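Local coordinates for protein alpha-glucosidase ([Eubacterium] rectale, PDB 6PNR) that acts as a sulfoquinovosidase of glycoside hydrolase family 31, probably cleaving the alpha-glycosidic bond to the sulfonated sugar sulfoquinovose, at residues Thr52-Leu57 against Arg101-Val106; Glu366-Phe371 against Asn423-Lys428; Tyr378-Gly381 against Gly386-Ala389; Val604-Gln607 against Glu611-Val614; Trp621-Thr626 against Ile635-Glu640. All blocks are in the same frame, centred on the assembly; numbering follows the deposited sequence.

Interaction 1 of 5, residues Thr52-Leu57 against Arg101-Val106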
# COMPACT_ATOMS: atom_id res chain seq x y z
N THR A 52 1.03 19.13 -7.67
CA THR A 52 0.42 19.83 -8.80
C THR A 52 1.44 20.45 -9.74
O THR A 52 1.12 20.69 -10.91
CB THR A 52 -0.55 20.91 -8.30
OG1 THR A 52 0.09 21.68 -7.27
CG2 THR A 52 -1.81 20.29 -7.74
N GLU A 53 2.66 20.73 -9.27
CA GLU A 53 3.70 21.27 -10.15
C GLU A 53 5.04 20.62 -9.83
O GLU A 53 5.38 20.42 -8.66
CB GLU A 53 3.81 22.80 -10.02
CG GLU A 53 2.51 23.56 -10.27
CD GLU A 53 2.69 25.08 -10.25
OE1 GLU A 53 3.84 25.54 -10.37
OE2 GLU A 53 1.68 25.81 -10.10
N ARG A 54 5.79 20.29 -10.88
CA ARG A 54 7.19 19.90 -10.75
C ARG A 54 7.87 20.20 -12.08
O ARG A 54 7.38 19.76 -13.12
CB ARG A 54 7.36 18.42 -10.41
CG ARG A 54 8.79 17.93 -10.68
CD ARG A 54 9.09 16.50 -10.22
NE ARG A 54 10.42 16.08 -10.70
CZ ARG A 54 11.18 15.15 -10.12
NH1 ARG A 54 10.77 14.51 -9.03
NH2 ARG A 54 12.37 14.87 -10.65
N PHE A 55 8.99 20.92 -12.05
CA PHE A 55 9.65 21.24 -13.31
C PHE A 55 11.13 21.49 -13.05
O PHE A 55 11.50 21.99 -11.98
CB PHE A 55 9.00 22.45 -14.00
CG PHE A 55 8.77 23.62 -13.09
CD1 PHE A 55 9.77 24.55 -12.87
CD2 PHE A 55 7.55 23.80 -12.47
CE1 PHE A 55 9.55 25.64 -12.04
CE2 PHE A 55 7.32 24.88 -11.63
CZ PHE A 55 8.33 25.80 -11.43
N PRO A 56 11.99 21.14 -14.00
CA PRO A 56 13.42 21.42 -13.83
C PRO A 56 13.71 22.90 -13.99
O PRO A 56 12.99 23.63 -14.68
CB PRO A 56 14.07 20.60 -14.95
CG PRO A 56 13.01 20.53 -16.02
CD PRO A 56 11.70 20.47 -15.28
N LEU A 57 14.77 23.34 -13.33
CA LEU A 57 15.18 24.73 -13.39
C LEU A 57 16.18 24.94 -14.52
O LEU A 57 16.97 24.05 -14.85
CB LEU A 57 15.82 25.15 -12.06
CG LEU A 57 14.89 25.19 -10.85
CD1 LEU A 57 15.70 25.59 -9.63
CD2 LEU A 57 13.76 26.15 -11.10
N ARG A 101 8.26 22.23 -2.75
CA ARG A 101 8.85 20.93 -3.06
C ARG A 101 10.15 21.16 -3.81
O ARG A 101 10.19 21.95 -4.76
CB ARG A 101 7.91 20.06 -3.90
CG ARG A 101 6.57 19.70 -3.23
CD ARG A 101 6.73 18.80 -2.01
NE ARG A 101 5.45 18.42 -1.40
CZ ARG A 101 4.93 19.00 -0.32
NH1 ARG A 101 5.59 19.99 0.28
NH2 ARG A 101 3.77 18.60 0.17
N PHE A 102 11.19 20.44 -3.39
CA PHE A 102 12.55 20.65 -3.86
C PHE A 102 13.17 19.28 -4.11
O PHE A 102 13.26 18.46 -3.19
CB PHE A 102 13.33 21.45 -2.80
CG PHE A 102 14.73 21.82 -3.18
CD1 PHE A 102 14.99 23.02 -3.83
CD2 PHE A 102 15.80 21.00 -2.86
CE1 PHE A 102 16.28 23.37 -4.17
CE2 PHE A 102 17.11 21.35 -3.18
CZ PHE A 102 17.35 22.54 -3.84
N TRP A 103 13.57 19.02 -5.34
CA TRP A 103 14.23 17.77 -5.70
C TRP A 103 15.66 18.07 -6.15
O TRP A 103 15.86 18.80 -7.12
CB TRP A 103 13.48 17.03 -6.81
CG TRP A 103 12.13 16.47 -6.46
CD1 TRP A 103 11.85 15.19 -6.03
CD2 TRP A 103 10.87 17.13 -6.58
NE1 TRP A 103 10.50 15.03 -5.86
CE2 TRP A 103 9.87 16.20 -6.20
CE3 TRP A 103 10.48 18.41 -6.98
CZ2 TRP A 103 8.52 16.52 -6.19
CZ3 TRP A 103 9.14 18.73 -6.98
CH2 TRP A 103 8.17 17.78 -6.59
N PHE A 104 16.63 17.51 -5.44
CA PHE A 104 18.05 17.71 -5.71
C PHE A 104 18.63 16.41 -6.21
O PHE A 104 18.49 15.36 -5.55
CB PHE A 104 18.78 18.19 -4.45
CG PHE A 104 20.23 18.55 -4.68
CD1 PHE A 104 20.58 19.81 -5.12
CD2 PHE A 104 21.23 17.61 -4.46
CE1 PHE A 104 21.91 20.14 -5.34
CE2 PHE A 104 22.56 17.93 -4.68
CZ PHE A 104 22.90 19.20 -5.12
N ARG A 105 19.30 16.45 -7.36
CA ARG A 105 19.88 15.24 -7.93
C ARG A 105 21.38 15.17 -7.73
O ARG A 105 22.09 16.17 -7.83
CB ARG A 105 19.55 15.14 -9.42
CG ARG A 105 18.08 14.81 -9.63
CD ARG A 105 17.88 14.26 -10.99
NE ARG A 105 16.53 13.77 -11.19
CZ ARG A 105 16.10 13.32 -12.35
NH1 ARG A 105 16.92 13.31 -13.39
NH2 ARG A 105 14.87 12.87 -12.48
N VAL A 106 21.85 13.97 -7.44
CA VAL A 106 23.27 13.68 -7.28
C VAL A 106 23.65 12.66 -8.35
O VAL A 106 23.00 11.62 -8.48
CB VAL A 106 23.59 13.13 -5.88
CG1 VAL A 106 25.04 12.77 -5.78
CG2 VAL A 106 23.20 14.12 -4.81

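Interaction 2 of 5, residues Glu366-Phe371 against Asn423-Lys428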
# COMPACT_ATOMS: atom_id res chain seq x y z
N GLU A 366 11.12 28.71 28.21
CA GLU A 366 10.69 28.56 29.60
C GLU A 366 10.26 27.12 29.89
O GLU A 366 10.64 26.55 30.92
CB GLU A 366 9.54 29.53 29.90
CG GLU A 366 9.91 30.99 29.72
CD GLU A 366 8.92 31.93 30.39
OE1 GLU A 366 7.88 31.45 30.89
OE2 GLU A 366 9.20 33.15 30.43
N ALA A 367 9.47 26.53 29.00
CA ALA A 367 9.08 25.13 29.15
C ALA A 367 10.29 24.20 29.06
O ALA A 367 10.37 23.21 29.80
CB ALA A 367 8.04 24.77 28.10
N PHE A 368 11.24 24.50 28.17
CA PHE A 368 12.47 23.71 28.04
C PHE A 368 13.24 23.68 29.36
O PHE A 368 13.58 22.61 29.87
CB PHE A 368 13.31 24.27 26.89
CG PHE A 368 14.56 23.47 26.55
CD1 PHE A 368 15.78 23.79 27.13
CD2 PHE A 368 14.52 22.46 25.60
CE1 PHE A 368 16.94 23.08 26.79
CE2 PHE A 368 15.67 21.73 25.28
CZ PHE A 368 16.87 22.05 25.85
N GLU A 369 13.52 24.86 29.93
CA GLU A 369 14.22 24.92 31.21
C GLU A 369 13.42 24.24 32.32
O GLU A 369 13.99 23.56 33.18
CB GLU A 369 14.50 26.38 31.58
CG GLU A 369 15.53 27.03 30.69
CD GLU A 369 16.88 26.37 30.83
OE1 GLU A 369 17.27 26.09 31.99
OE2 GLU A 369 17.54 26.11 29.80
N TRP A 370 12.10 24.41 32.31
CA TRP A 370 11.26 23.74 33.29
C TRP A 370 11.44 22.23 33.22
O TRP A 370 11.59 21.56 34.25
CB TRP A 370 9.79 24.13 33.06
CG TRP A 370 8.78 23.43 33.92
CD1 TRP A 370 8.52 23.66 35.24
CD2 TRP A 370 7.83 22.43 33.50
NE1 TRP A 370 7.49 22.85 35.67
CE2 TRP A 370 7.05 22.09 34.62
CE3 TRP A 370 7.58 21.78 32.28
CZ2 TRP A 370 6.03 21.13 34.57
CZ3 TRP A 370 6.56 20.83 32.23
CH2 TRP A 370 5.80 20.52 33.36
N PHE A 371 11.44 21.66 32.01
CA PHE A 371 11.54 20.21 31.92
C PHE A 371 12.94 19.74 32.29
O PHE A 371 13.11 18.71 32.95
CB PHE A 371 11.14 19.71 30.53
CG PHE A 371 10.58 18.31 30.54
CD1 PHE A 371 11.42 17.21 30.42
CD2 PHE A 371 9.23 18.08 30.74
CE1 PHE A 371 10.91 15.92 30.46
CE2 PHE A 371 8.72 16.79 30.79
CZ PHE A 371 9.56 15.71 30.65
N ASN A 423 17.90 16.59 27.74
CA ASN A 423 18.59 15.64 28.61
C ASN A 423 20.06 15.98 28.72
O ASN A 423 20.64 15.90 29.81
CB ASN A 423 18.42 14.22 28.07
CG ASN A 423 17.03 13.66 28.35
OD1 ASN A 423 16.78 13.07 29.40
ND2 ASN A 423 16.12 13.88 27.42
N TYR A 424 20.68 16.35 27.60
CA TYR A 424 22.10 16.66 27.60
C TYR A 424 22.40 17.83 28.54
O TYR A 424 23.34 17.77 29.34
CB TYR A 424 22.55 16.96 26.17
CG TYR A 424 24.02 17.32 26.04
CD1 TYR A 424 24.99 16.34 25.92
CD2 TYR A 424 24.44 18.65 26.00
CE1 TYR A 424 26.34 16.66 25.78
CE2 TYR A 424 25.79 18.98 25.86
CZ TYR A 424 26.73 17.98 25.76
OH TYR A 424 28.07 18.29 25.62
N GLU A 425 21.59 18.88 28.48
CA GLU A 425 21.87 20.05 29.29
C GLU A 425 21.60 19.78 30.77
O GLU A 425 22.39 20.20 31.63
CB GLU A 425 21.07 21.24 28.76
CG GLU A 425 21.62 21.68 27.40
CD GLU A 425 21.01 22.95 26.82
OE1 GLU A 425 20.09 23.55 27.44
OE2 GLU A 425 21.46 23.36 25.73
N ALA A 426 20.55 19.02 31.09
CA ALA A 426 20.34 18.60 32.47
C ALA A 426 21.58 17.90 33.03
O ALA A 426 22.04 18.20 34.14
CB ALA A 426 19.12 17.68 32.58
N VAL A 427 22.14 16.97 32.25
CA VAL A 427 23.30 16.22 32.72
C VAL A 427 24.53 17.11 32.76
O VAL A 427 25.28 17.11 33.75
CB VAL A 427 23.53 14.98 31.83
CG1 VAL A 427 24.85 14.33 32.16
CG2 VAL A 427 22.38 13.99 32.03
N LYS A 428 24.75 17.90 31.71
CA LYS A 428 25.95 18.73 31.65
C LYS A 428 25.94 19.79 32.76
O LYS A 428 26.94 19.97 33.46
CB LYS A 428 26.04 19.40 30.28
CG LYS A 428 27.34 20.18 30.04
CD LYS A 428 27.26 20.95 28.72
CE LYS A 428 28.63 21.46 28.25
NZ LYS A 428 29.32 20.51 27.30

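Interaction 3 of 5, residues Tyr378-Gly381 against Gly386-Ala389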
# COMPACT_ATOMS: atom_id res chain seq x y z
N TYR A 378 13.94 15.60 40.09
CA TYR A 378 13.21 14.38 40.43
C TYR A 378 13.87 13.10 39.94
O TYR A 378 13.53 12.02 40.43
CB TYR A 378 11.78 14.45 39.90
CG TYR A 378 10.96 15.58 40.47
CD1 TYR A 378 10.61 15.60 41.81
CD2 TYR A 378 10.49 16.61 39.65
CE1 TYR A 378 9.84 16.62 42.34
CE2 TYR A 378 9.72 17.64 40.17
CZ TYR A 378 9.39 17.64 41.51
OH TYR A 378 8.62 18.65 42.03
N THR A 379 14.80 13.19 38.98
CA THR A 379 15.57 12.02 38.58
C THR A 379 16.97 12.12 39.18
O THR A 379 17.29 11.40 40.14
CB THR A 379 15.57 11.90 37.04
OG1 THR A 379 14.25 11.54 36.59
CG2 THR A 379 16.56 10.83 36.56
N LEU A 380 17.81 13.02 38.67
CA LEU A 380 19.15 13.19 39.23
C LEU A 380 19.10 13.55 40.71
O LEU A 380 19.94 13.10 41.50
CB LEU A 380 19.92 14.26 38.46
CG LEU A 380 20.22 14.00 36.99
CD1 LEU A 380 20.46 15.31 36.23
CD2 LEU A 380 21.42 13.05 36.86
N GLY A 381 18.12 14.36 41.11
CA GLY A 381 18.01 14.83 42.48
C GLY A 381 17.79 13.74 43.53
O GLY A 381 18.01 14.00 44.71
N GLY A 386 21.06 6.95 35.65
CA GLY A 386 20.85 6.74 34.23
C GLY A 386 19.37 6.53 34.01
O GLY A 386 18.61 6.32 34.95
N TRP A 387 18.97 6.62 32.74
CA TRP A 387 17.55 6.45 32.47
C TRP A 387 17.31 6.25 30.98
O TRP A 387 18.10 6.67 30.13
CB TRP A 387 16.72 7.64 32.97
CG TRP A 387 17.10 8.99 32.40
CD1 TRP A 387 16.57 9.61 31.31
CD2 TRP A 387 18.04 9.92 32.96
NE1 TRP A 387 17.13 10.85 31.15
CE2 TRP A 387 18.03 11.07 32.15
CE3 TRP A 387 18.87 9.89 34.08
CZ2 TRP A 387 18.85 12.17 32.40
CZ3 TRP A 387 19.69 10.98 34.32
CH2 TRP A 387 19.66 12.11 33.49
N MET A 388 16.20 5.59 30.68
CA MET A 388 15.65 5.60 29.33
C MET A 388 15.03 6.96 29.07
O MET A 388 14.19 7.42 29.85
CB MET A 388 14.61 4.49 29.18
CG MET A 388 13.98 4.44 27.78
SD MET A 388 12.84 3.04 27.56
CE MET A 388 13.98 1.69 27.32
N ALA A 389 15.47 7.63 28.01
CA ALA A 389 14.91 8.93 27.60
C ALA A 389 14.14 8.68 26.31
O ALA A 389 14.70 8.75 25.21
CB ALA A 389 16.01 9.98 27.44

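Interaction 4 of 5, residues Val604-Gln607 against Glu611-Val614. With SO4 (sulfate ion), chain G.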
# COMPACT_ATOMS: atom_id res chain seq x y z
N VAL A 604 24.08 -15.28 15.42
CA VAL A 604 22.99 -16.16 15.02
C VAL A 604 21.68 -15.43 15.23
O VAL A 604 21.34 -15.04 16.35
CB VAL A 604 23.02 -17.47 15.82
CG1 VAL A 604 21.78 -18.33 15.50
CG2 VAL A 604 24.32 -18.24 15.52
N TYR A 605 20.94 -15.20 14.14
CA TYR A 605 19.68 -14.50 14.24
C TYR A 605 18.49 -15.38 13.84
O TYR A 605 17.42 -14.86 13.55
CB TYR A 605 19.71 -13.21 13.41
CG TYR A 605 19.96 -13.37 11.91
CD1 TYR A 605 18.96 -13.83 11.06
CD2 TYR A 605 21.20 -13.03 11.35
CE1 TYR A 605 19.18 -13.96 9.68
CE2 TYR A 605 21.42 -13.15 9.97
CZ TYR A 605 20.41 -13.62 9.15
OH TYR A 605 20.63 -13.74 7.80
N GLU A 606 18.67 -16.70 13.81
CA GLU A 606 17.59 -17.63 13.50
C GLU A 606 17.50 -18.68 14.60
O GLU A 606 18.47 -18.96 15.30
CB GLU A 606 17.81 -18.33 12.14
CG GLU A 606 17.81 -17.39 10.95
CD GLU A 606 18.34 -18.05 9.68
OE1 GLU A 606 19.06 -19.06 9.79
OE2 GLU A 606 18.04 -17.56 8.58
N GLN A 607 16.31 -19.27 14.73
CA GLN A 607 16.09 -20.29 15.74
C GLN A 607 16.59 -21.66 15.27
O GLN A 607 16.80 -21.90 14.08
CB GLN A 607 14.60 -20.38 16.10
CG GLN A 607 13.73 -20.96 15.01
CD GLN A 607 12.29 -21.13 15.45
OE1 GLN A 607 11.59 -20.16 15.69
NE2 GLN A 607 11.86 -22.37 15.57
N GLU A 611 24.99 -24.47 13.88
CA GLU A 611 26.16 -23.98 13.19
C GLU A 611 25.76 -22.69 12.48
O GLU A 611 24.58 -22.37 12.37
CB GLU A 611 26.72 -25.02 12.22
CG GLU A 611 25.92 -25.19 10.95
CD GLU A 611 26.28 -26.45 10.19
OE1 GLU A 611 26.83 -27.38 10.81
OE2 GLU A 611 26.00 -26.51 8.97
N TRP A 612 26.75 -21.93 12.02
CA TRP A 612 26.46 -20.64 11.41
C TRP A 612 27.47 -20.36 10.30
O TRP A 612 28.67 -20.59 10.49
CB TRP A 612 26.48 -19.52 12.46
CG TRP A 612 25.84 -18.22 11.99
CD1 TRP A 612 26.47 -17.03 11.75
CD2 TRP A 612 24.45 -18.00 11.71
NE1 TRP A 612 25.56 -16.08 11.33
CE2 TRP A 612 24.32 -16.65 11.30
CE3 TRP A 612 23.31 -18.80 11.77
CZ2 TRP A 612 23.08 -16.09 10.95
CZ3 TRP A 612 22.08 -18.25 11.42
CH2 TRP A 612 21.98 -16.91 11.01
N ASP A 613 26.98 -19.91 9.14
CA ASP A 613 27.83 -19.51 8.03
C ASP A 613 28.36 -18.11 8.27
O ASP A 613 27.60 -17.20 8.62
CB ASP A 613 27.07 -19.55 6.71
CG ASP A 613 26.62 -20.95 6.31
OD1 ASP A 613 27.32 -21.93 6.66
OD2 ASP A 613 25.57 -21.07 5.65
N VAL A 614 29.67 -17.91 8.07
CA VAL A 614 30.32 -16.63 8.32
C VAL A 614 31.17 -16.28 7.11
O VAL A 614 31.85 -17.15 6.56
CB VAL A 614 31.20 -16.69 9.59
CG1 VAL A 614 31.89 -15.35 9.85
CG2 VAL A 614 30.38 -17.14 10.80
S SO4 G . 22.20 -26.39 11.68
O1 SO4 G . 23.03 -26.31 10.48
O2 SO4 G . 20.81 -26.06 11.31
O3 SO4 G . 22.66 -25.42 12.68
O4 SO4 G . 22.29 -27.73 12.26

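Interaction 5 of 5, residues Trp621-Thr626 against Ile635-Glu640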
# COMPACT_ATOMS: atom_id res chain seq x y z
N TRP A 621 42.58 -14.62 11.37
CA TRP A 621 41.48 -14.66 12.32
C TRP A 621 41.58 -15.88 13.21
O TRP A 621 42.03 -16.95 12.79
CB TRP A 621 40.13 -14.68 11.60
CG TRP A 621 39.79 -13.47 10.80
CD1 TRP A 621 39.80 -13.36 9.44
CD2 TRP A 621 39.34 -12.20 11.30
NE1 TRP A 621 39.40 -12.10 9.07
CE2 TRP A 621 39.11 -11.37 10.19
CE3 TRP A 621 39.11 -11.69 12.59
CZ2 TRP A 621 38.67 -10.04 10.31
CZ3 TRP A 621 38.69 -10.36 12.71
CH2 TRP A 621 38.46 -9.56 11.58
N VAL A 622 41.13 -15.72 14.45
CA VAL A 622 41.05 -16.79 15.43
C VAL A 622 39.61 -16.87 15.93
O VAL A 622 39.09 -15.88 16.46
CB VAL A 622 42.00 -16.58 16.62
CG1 VAL A 622 41.92 -17.77 17.58
CG2 VAL A 622 43.45 -16.36 16.13
N HIS A 623 38.97 -18.02 15.76
CA HIS A 623 37.64 -18.24 16.33
C HIS A 623 37.72 -18.22 17.85
O HIS A 623 38.53 -18.93 18.45
CB HIS A 623 37.07 -19.57 15.84
CG HIS A 623 35.67 -19.83 16.31
ND1 HIS A 623 35.35 -20.89 17.14
CD2 HIS A 623 34.51 -19.19 16.05
CE1 HIS A 623 34.05 -20.88 17.38
NE2 HIS A 623 33.51 -19.86 16.73
N LEU A 624 36.86 -17.40 18.48
CA LEU A 624 37.05 -17.07 19.89
C LEU A 624 36.94 -18.30 20.79
O LEU A 624 37.72 -18.45 21.74
CB LEU A 624 36.04 -16.01 20.33
CG LEU A 624 36.02 -15.67 21.82
CD1 LEU A 624 37.36 -15.07 22.27
CD2 LEU A 624 34.87 -14.71 22.13
N TRP A 625 35.96 -19.17 20.53
CA TRP A 625 35.68 -20.26 21.46
C TRP A 625 36.57 -21.48 21.25
O TRP A 625 36.80 -22.24 22.20
CB TRP A 625 34.20 -20.66 21.36
CG TRP A 625 33.25 -19.48 21.40
CD1 TRP A 625 32.46 -19.02 20.38
CD2 TRP A 625 33.03 -18.59 22.51
NE1 TRP A 625 31.76 -17.91 20.78
CE2 TRP A 625 32.08 -17.62 22.08
CE3 TRP A 625 33.52 -18.51 23.81
CZ2 TRP A 625 31.63 -16.60 22.93
CZ3 TRP A 625 33.07 -17.49 24.65
CH2 TRP A 625 32.14 -16.55 24.20
N THR A 626 37.08 -21.69 20.03
CA THR A 626 37.89 -22.87 19.75
C THR A 626 39.37 -22.59 19.55
O THR A 626 40.17 -23.50 19.74
CB THR A 626 37.36 -23.59 18.50
OG1 THR A 626 37.37 -22.70 17.38
CG2 THR A 626 35.95 -24.11 18.74
N ILE A 635 33.14 -19.46 5.70
CA ILE A 635 33.33 -20.61 6.58
C ILE A 635 32.01 -20.92 7.29
O ILE A 635 31.04 -20.17 7.21
CB ILE A 635 34.44 -20.39 7.61
CG1 ILE A 635 34.02 -19.38 8.67
CG2 ILE A 635 35.73 -19.92 6.95
CD1 ILE A 635 35.14 -19.05 9.67
N THR A 636 32.00 -22.06 7.98
CA THR A 636 30.91 -22.48 8.85
C THR A 636 31.51 -22.96 10.15
O THR A 636 32.42 -23.80 10.14
CB THR A 636 30.06 -23.60 8.22
OG1 THR A 636 29.28 -23.08 7.13
CG2 THR A 636 29.13 -24.21 9.26
N VAL A 637 31.03 -22.42 11.28
CA VAL A 637 31.56 -22.76 12.59
C VAL A 637 30.45 -23.35 13.45
O VAL A 637 29.27 -23.05 13.25
CB VAL A 637 32.19 -21.54 13.29
CG1 VAL A 637 33.37 -21.00 12.48
CG2 VAL A 637 31.14 -20.45 13.51
N SER A 638 30.84 -24.18 14.41
CA SER A 638 29.88 -24.60 15.42
C SER A 638 29.40 -23.37 16.17
O SER A 638 30.19 -22.47 16.49
CB SER A 638 30.50 -25.60 16.39
OG SER A 638 29.55 -25.98 17.36
N ALA A 639 28.10 -23.31 16.45
CA ALA A 639 27.50 -22.12 17.04
C ALA A 639 26.33 -22.53 17.93
O ALA A 639 25.20 -22.09 17.76
CB ALA A 639 27.08 -21.14 15.95
N GLU A 640 26.61 -23.41 18.89
CA GLU A 640 25.59 -23.78 19.86
C GLU A 640 25.23 -22.57 20.72
O GLU A 640 25.95 -21.56 20.76
CB GLU A 640 26.06 -24.95 20.73
CG GLU A 640 26.55 -26.18 19.96
CD GLU A 640 25.43 -27.01 19.31
OE1 GLU A 640 24.23 -26.79 19.59
OE2 GLU A 640 25.77 -27.91 18.51
O HOH W 1 30.65 -19.83 17.12

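Interaction 1 of 5, residues Thr52-Leu57 against Arg101-Val106
R54 lies over the indole of W103 in a cation-pi contact between two strands of the six-stranded antiparallel N-terminal sheet: 52-57 lies on the outermost strand of the sheet within this chain and 101-106 two places in, with strand 29-41 running between them. The two segments head the same way, their axes 31° apart. R54 swings CG away from its backbone N (chi1 163°) and then runs fully extended, which carries the chain obliquely over the ring. CD sits 3.8 Å from the centroid of the six-membered ring of W103, almost on its normal, as a CH-pi contact. Further out, R54 CZ is 4.0 Å from the centroid of the five-membered ring. The guanidinium is not stacked flat, its plane tilting 37° from the indole so that NH1 dips closest, 3.2 Å from W103 NE1; both are donors and no bond joins them. R54 NH2 comes within 3.7 Å of R105 NH2, where E199 forms salt bridges to both arginines. The second subunit closes in here as well, Y50 of that chain hydrogen-bonding to R105 NH2. With an alanine in place of W103, the R54 methylenes and guanidinium would probably lose the indole beneath them, leaving Y30 and E199 to hold the chain. Indole and E199 carboxylate together probably stabilise the R54 charge beside the subunit interface, with R105 on the same carboxylate.

Interaction 2 of 5, residues Glu366-Phe371 against Asn423-Lys428
F368 and E425 make the close part of this contact, where the ring edge of one helix meets a carboxylate from the other. E425 OE1 comes to 3.3 Å from F368 CE1, near the plane of the ring, and the carboxylate stands almost upright to that plane, at 83°. The approach suits the slightly positive C-H rim of a phenyl ring. F368 reaches across because its CG is turned opposite the backbone N (chi1 -175°), while E425 points at the partner helix and extends straight beyond CG. F368 also packs against K421 and C422 of helix 408-429, and A426 rests on K372 and I375 of helix 365-380.

The other side is looser. E369 folds back so that its OE2 also lies at the rim of the F368 ring, 4.3 Å from E425 OE1, two like charges brought near each other. K372 forms salt bridges to both, so its ammonium probably offsets the pair and keeps both carboxylates ionised. Only 84 Å² is buried between the segments, none of the three touching residues being fully covered, and the closest CA atoms of the two segments, E369 and A426, are 8.9 Å apart. A sulfate, probably from the crystallisation liquor, lies about 6 Å from the E369 side chain. Two successive barrel helices meeting at a steep crossing on the outside of the TIM barrel are what this arrangement represents.

Interaction 3 of 5, residues Tyr378-Gly381 against Gly386-Ala389
The helix-to-strand turn of the TIM barrel is packed here by T379 and L380, in the last part of barrel helix 365-380, against W387 in the next barrel strand, 386-389. T379 sends its methyl rather than its hydroxyl at the indole. CG2 is 3.5 Å from W387 CE3 and stands above the ring plane, well out toward the rim. L380 comes in at the edge instead, with CD2 3.7 Å from W387 CZ3 and CG 4.0 Å from CH2, so the six-membered ring is wedged into the corner made by two consecutive side chains. The helix has a wider, pi-type turn here, at 378-380. W387 places CG between its backbone N and carbonyl carbon (chi1 58°), which turns the benzo end of the indole to the helix. The pyrrole end is held by N423 of helix 408-429, whose OD1 accepts a hydrogen bond from NE1 and should fix the ring's rotation. V319 and V427 touch the same ring. The following residue, M388, touches the bound aza-sugar inhibitor. This is the helix-to-strand step of a TIM barrel, with the outward tryptophan buried under helices and its neighbour lining the active-site pocket.

Interaction 4 of 5, residues Val604-Gln607 against Glu611-Val614
W612 meets V604, Y605 and E606 in turn as its side chain runs outward from strand 611-616 across the loop that precedes it. Its CG lies opposite the backbone N (chi1 -165°), which carries the indole out over 604-606. CB starts beside the V604 methyl CG2, 4.0 Å away. The same methyl stays alongside as the ring begins, 3.8 Å from CD2. Beyond that, the six-membered ring lies over the V604 backbone, with CA 3.9 Å from its centroid and nearly on the normal, a CH-pi contact. At the far end the indole presents its edge. CZ2 reaches 3.5 Å from Y605 CE2, in a T-shaped pair whose centroids are 5.0 Å apart and whose planes meet at 80°; CH2 sits over the middle of the tyrosine face. The neighbouring corner, CZ3, meets E606 OE1 at 3.5 Å, the carboxylate standing nearly upright to the indole. Replacing W612 with an alanine would probably open a gap over V604 and leave the face of Y605 without its aromatic partner. At the start of the strand, E611 N gives a hydrogen bond of 2.8 Å to O3 of a sulfate, probably from the crystallisation liquor, which H610 N also binds. V604 touches R509 of helix 504-514, and Y605 touches helix 469-481. An aromatic residue clamping the loop that leads into its own strand thus marks the seam between the C-terminal beta domain of this family 31 enzyme and the TIM barrel.

Interaction 5 of 5, residues Trp621-Thr626 against Ile635-Glu640
The imidazole of H623 is covered on both faces: V637 CG1 lies over one, and W625 N stands 3.8 Å above the other, toward the rim. At its edge, near the ring plane, are T626 CB and a water. This is the interior of the GH31 C-terminal beta domain, where strand 621-623 of a six-stranded antiparallel sheet faces strand 633-638, which pairs with 611-616 in a second sheet.

H623 crosses the gap because its CG is opposite the backbone N (chi1 -176°), sending the ring at V637. The touch between them is light: V637 CG2 is 4.0 Å from H623 NE2, and CG1 is 4.2 Å from CD2. F647 of strand 646-649 meets both residues, and so does Y630, so the pair is one piece of a larger mixed cluster. Across the ring from this packing, ND1 is hydrogen-bonded to T626 OG1 at 2.7 Å, tying the histidine to the turn that follows its own strand; T626 N adds a weak bond to the same nitrogen. With both ring nitrogens engaged, the imidazole is probably fixed in its rotation. S638 closes the contact through its backbone rather than its hydroxyl, too far from NE2 for a direct bond. One water fills in, 2.9 Å from H623 NE2 and 2.8 Å from S638 O.

From the N terminus, interaction 1 comes first, joining two strands of the N-terminal sheet 44 residues apart, next to the subunit interface; its centre is about 39 Å or more from every other contact. Interaction 2 then closes a long loop between two barrel helices, and interaction 3, closing a four-residue turn, falls within that loop; the two share helix 365-380 and have centres about 12 Å apart. In the C-terminal domain interaction 4 closes a three-residue turn and interaction 5, in series, an eight-residue loop holding strand 629-630. They adjoin through the pairing of strands 611-616 and 633-638, where W612 N bonds to V637 O and V614 N to I635 O. No contacts cross along the chain.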